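Local coordinates for protein MSM0273 (Mycobacterium smegmatis, PDB 5L37) that forms pentamers that belong to the shell of the RMM bacterial microcompartment, where they probably close its vertices, at the interface of chains A and B. Numbering follows the deposited sequence. Chains: chain A/B, MSM0273.

Contact 1: the interface of chains A and B. Residues chain A 16-17, 68; chain B 41-42, 61, 72-73.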
# COMPACT_ATOMS: atom_id res chain seq x y z
N ILE A 16 -1.56 11.71 18.39
CA ILE A 16 -0.63 10.76 19.02
C ILE A 16 0.78 11.35 18.95
O ILE A 16 1.07 12.24 18.16
CB ILE A 16 -0.66 9.36 18.37
CG1 ILE A 16 -0.21 9.38 16.90
CG2 ILE A 16 -2.10 8.73 18.57
CD1 ILE A 16 -0.39 7.94 16.21
N GLU A 17 1.66 10.87 19.82
CA GLU A 17 3.07 11.32 19.84
C GLU A 17 3.77 10.96 18.55
O GLU A 17 3.48 9.89 17.97
CB GLU A 17 3.77 10.63 21.02
CG GLU A 17 3.26 11.09 22.39
CD GLU A 17 3.98 12.37 22.89
OE1 GLU A 17 4.90 12.86 22.22
OE2 GLU A 17 3.59 12.86 23.96
N PRO A 68 4.05 8.51 12.22
CA PRO A 68 2.91 7.80 11.64
C PRO A 68 2.26 8.61 10.51
O PRO A 68 1.13 9.10 10.62
CB PRO A 68 1.98 7.62 12.84
CG PRO A 68 2.22 8.91 13.70
CD PRO A 68 3.73 9.16 13.52
N VAL B 41 -6.12 4.66 19.69
CA VAL B 41 -5.58 4.70 21.03
C VAL B 41 -5.95 6.00 21.75
O VAL B 41 -5.76 6.12 22.96
CB VAL B 41 -4.03 4.51 21.01
CG1 VAL B 41 -3.68 3.07 20.56
CG2 VAL B 41 -3.31 5.60 20.13
N LEU B 42 -6.52 6.96 21.03
CA LEU B 42 -6.76 8.28 21.64
C LEU B 42 -8.06 8.30 22.44
O LEU B 42 -8.30 9.25 23.17
CB LEU B 42 -6.79 9.38 20.56
CG LEU B 42 -5.43 9.71 19.93
CD1 LEU B 42 -5.56 10.62 18.69
CD2 LEU B 42 -4.57 10.43 20.94
N TRP B 61 4.38 2.46 14.59
CA TRP B 61 4.24 3.45 15.67
C TRP B 61 4.33 2.82 17.06
O TRP B 61 4.81 3.45 18.03
CB TRP B 61 2.89 4.16 15.54
CG TRP B 61 2.71 5.23 16.57
CD1 TRP B 61 3.23 6.50 16.53
CD2 TRP B 61 1.99 5.12 17.82
NE1 TRP B 61 2.92 7.17 17.67
CE2 TRP B 61 2.16 6.38 18.48
CE3 TRP B 61 1.27 4.10 18.46
CZ2 TRP B 61 1.59 6.64 19.73
CZ3 TRP B 61 0.70 4.36 19.71
CH2 TRP B 61 0.88 5.64 20.34
N LEU B 72 -4.52 3.53 11.47
CA LEU B 72 -4.38 4.09 12.82
C LEU B 72 -4.91 5.50 12.82
O LEU B 72 -4.54 6.31 11.96
CB LEU B 72 -2.91 4.07 13.25
CG LEU B 72 -2.56 4.68 14.62
CD1 LEU B 72 -3.22 3.89 15.78
CD2 LEU B 72 -1.03 4.69 14.81
N ILE B 73 -5.79 5.80 13.77
CA ILE B 73 -6.20 7.19 13.96
C ILE B 73 -5.03 7.94 14.62
O ILE B 73 -4.61 7.61 15.76
CB ILE B 73 -7.47 7.27 14.80
CG1 ILE B 73 -8.64 6.76 13.95
CG2 ILE B 73 -7.74 8.73 15.33
CD1 ILE B 73 -9.91 6.43 14.77
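One face of the B:Trp61 indole is covered by the delta-methyl of A:Ile16, whose CD1 sits over the five-membered ring, 3.7 Å from its centroid, in a CH-pi contact displaced toward the rim. At the indole edge, in the ring plane, lies the backbone carbonyl of A:Glu17. The ring N-H is spent on it: NE1 of B:Trp61 donates to O of A:Glu17 at 2.8 Å, nearly straight (167° at the hydrogen) and within the plane of the carbonyl as well as that of the ring. A hydrogen bond at the edge and a methyl on the face would together restrain the position and tilt of the indole. With CG anti to the backbone N (chi1 -178°), B:Trp61 reaches across to chain A, and its CD1 meets the ring of A:Pro68 obliquely, 3.8 Å from CG of the proline.

A:Ile16, a loop residue, plugs a hydrophobic pocket of chain B at this subunit interface of the pentamer. Its CG1 takes the crowded position between backbone N and carbonyl carbon (chi1 63°) and runs on extended, which carries CD1 onto the face of the indole, tip to tip with B:Leu72. The other branch turns away from the indole: the A:Ile16 side chain crosses those of B:Val41 and B:Leu42 at about a right angle, with CG2 making the contact. This methyl lies 3.7 Å from CG2 of B:Val41, while CD1 at the other end stands 3.6 Å from CD2 of B:Leu72.

Contact 2: the interface of chains A and B. Residues chain A 24, 37-39, 68-71; chain B 1, 53-54, 57, 74.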
# COMPACT_ATOMS: atom_id res chain seq x y z
N PHE A 24 -0.35 19.56 8.12
CA PHE A 24 -1.22 18.64 7.41
C PHE A 24 -1.97 19.42 6.35
O PHE A 24 -2.86 20.20 6.66
CB PHE A 24 -2.24 18.03 8.34
CG PHE A 24 -1.65 17.13 9.43
CD1 PHE A 24 -0.94 15.99 9.12
CD2 PHE A 24 -1.95 17.39 10.75
CE1 PHE A 24 -0.47 15.13 10.12
CE2 PHE A 24 -1.49 16.51 11.75
CZ PHE A 24 -0.75 15.42 11.45
N ILE A 37 -4.83 13.89 2.61
CA ILE A 37 -4.06 14.79 3.45
C ILE A 37 -2.58 14.40 3.34
O ILE A 37 -2.23 13.24 3.55
CB ILE A 37 -4.53 14.71 4.92
CG1 ILE A 37 -6.04 15.00 5.05
CG2 ILE A 37 -3.67 15.63 5.81
CD1 ILE A 37 -6.46 16.29 4.40
N ALA A 38 -1.72 15.34 2.98
CA ALA A 38 -0.30 15.08 2.85
C ALA A 38 0.46 15.95 3.84
O ALA A 38 0.10 17.13 4.02
CB ALA A 38 0.17 15.34 1.40
N PHE A 39 1.54 15.44 4.38
CA PHE A 39 2.38 16.24 5.28
C PHE A 39 3.29 17.20 4.48
O PHE A 39 3.76 16.85 3.39
CB PHE A 39 3.23 15.31 6.15
CG PHE A 39 3.72 15.98 7.40
CD1 PHE A 39 2.79 16.24 8.44
CD2 PHE A 39 5.05 16.36 7.56
CE1 PHE A 39 3.21 16.86 9.59
CE2 PHE A 39 5.47 16.99 8.74
CZ PHE A 39 4.53 17.26 9.75
N PRO A 68 4.05 8.51 12.22
CA PRO A 68 2.91 7.80 11.64
C PRO A 68 2.26 8.61 10.51
O PRO A 68 1.13 9.10 10.62
CB PRO A 68 1.98 7.62 12.84
CG PRO A 68 2.22 8.91 13.70
CD PRO A 68 3.73 9.16 13.52
N ILE A 69 3.04 8.78 9.46
CA ILE A 69 2.75 9.61 8.30
C ILE A 69 2.87 8.77 7.02
O ILE A 69 3.90 8.09 6.83
CB ILE A 69 3.83 10.76 8.24
CG1 ILE A 69 3.68 11.66 9.47
CG2 ILE A 69 3.73 11.57 6.91
CD1 ILE A 69 2.40 12.39 9.50
N ASP A 70 1.86 8.83 6.15
CA ASP A 70 1.88 8.03 4.93
C ASP A 70 1.71 8.83 3.63
O ASP A 70 1.40 8.27 2.58
CB ASP A 70 0.78 6.94 4.98
CG ASP A 70 -0.62 7.54 4.99
OD1 ASP A 70 -0.76 8.77 4.90
OD2 ASP A 70 -1.61 6.79 5.00
N ALA A 71 1.91 10.14 3.71
CA ALA A 71 1.87 10.96 2.51
C ALA A 71 2.67 12.21 2.79
O ALA A 71 2.51 12.83 3.85
CB ALA A 71 0.41 11.37 2.10
N MET B 1 -2.66 10.52 4.17
CA MET B 1 -3.60 10.36 5.31
C MET B 1 -5.00 10.72 4.83
O MET B 1 -5.16 11.31 3.78
CB MET B 1 -3.17 11.25 6.51
CG MET B 1 -1.87 10.81 7.20
SD MET B 1 -0.40 11.46 6.33
CE MET B 1 -0.40 13.20 6.77
N ALA B 53 -3.87 7.37 9.31
CA ALA B 53 -2.72 6.92 8.51
C ALA B 53 -2.83 5.43 8.23
O ALA B 53 -3.33 4.66 9.07
CB ALA B 53 -1.38 7.25 9.23
N GLN B 54 -2.36 5.01 7.06
CA GLN B 54 -2.52 3.63 6.59
C GLN B 54 -1.18 2.97 6.28
O GLN B 54 -0.19 3.64 5.96
CB GLN B 54 -3.41 3.59 5.32
CG GLN B 54 -4.83 4.06 5.61
CD GLN B 54 -5.64 4.08 4.35
OE1 GLN B 54 -5.60 5.06 3.59
NE2 GLN B 54 -6.31 2.97 4.04
N VAL B 57 3.15 2.19 8.53
CA VAL B 57 3.43 3.19 9.56
C VAL B 57 2.42 3.09 10.70
O VAL B 57 2.71 3.55 11.81
CB VAL B 57 3.48 4.63 8.96
CG1 VAL B 57 4.47 4.69 7.79
CG2 VAL B 57 2.10 5.13 8.53
N ILE B 74 -4.53 8.95 13.91
CA ILE B 74 -3.36 9.66 14.45
C ILE B 74 -3.71 10.96 15.12
O ILE B 74 -2.88 11.56 15.85
CB ILE B 74 -2.29 9.90 13.36
CG1 ILE B 74 -2.78 10.89 12.29
CG2 ILE B 74 -1.86 8.55 12.77
CD1 ILE B 74 -1.68 11.27 11.27
O HOH W 1 -4.09 7.31 4.14
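This is a subunit interface of the pentameric shell protein, in which the N-terminus of one chain docks on a strand of its neighbour and so helps join adjacent subunits of the ring. B:Met1 pairs with A:Ile37 in both directions through the backbone. N of A:Ile37 donates to O of B:Met1 at 2.9 Å, from above the carbonyl plane, and N of B:Met1, the terminal amine, reaches O of A:Ile37 at 2.8 Å, this time within the carbonyl plane. The same amine also meets the carboxylate of A:Asp70, 2.7 Å from OD1 on its syn lone pair, so A:Ile37 O and A:Asp70 OD1 both grip it; the nearby carboxylate may favour its charged form.

The other oxygen of A:Asp70, OD2, is met from above the carboxylate plane by the backbone N of B:Gln54 at 2.8 Å. A water lies between OD2 and the amide oxygen OE1 of B:Gln54, whose side chain is extended beyond CG. A:Asp70 has CG between its backbone N and carbonyl carbon (chi1 65°), and its carboxylate thus bridges two separate segments of chain B.

The B:Met1 side chain slides past A:Asp70 in the opposite direction, then bends at chi2 and chi3 (83° and 74°). Its methyl CE ends 3.7 Å from CD1 of A:Phe24 and 4.0 Å from CD1 of A:Ile69. Elsewhere in the patch, the carbonyl O of A:Pro68 lies 3.4 Å from CB of B:Ala53.

The N-terminus of chain B lies alongside A:Ile37 of strand 35-40, with A:Asp70 just ahead of strand 71-77, while the end of strand 49-54, the start of helix 56-60 and strand 71-76 line the site from chain B.

The centres of contact 1 and contact 2 lie about 11 Å apart, and A:Pro68 belongs to both, its ring facing the tryptophan of one and its backbone carbonyl the other. On chain B, strand 71-76 supplies neighbouring residues to the two sites, B:Leu72 and B:Ile73 to contact 1 and B:Ile74 to contact 2. The two are therefore adjoining patches of one continuous interface: contact 1 is mainly apolar packing around an inserted side chain, contact 2 mainly polar pairing at a chain terminus. As the interface is not a two-fold, its unlike surfaces can repeat from subunit to subunit and close the five-membered ring.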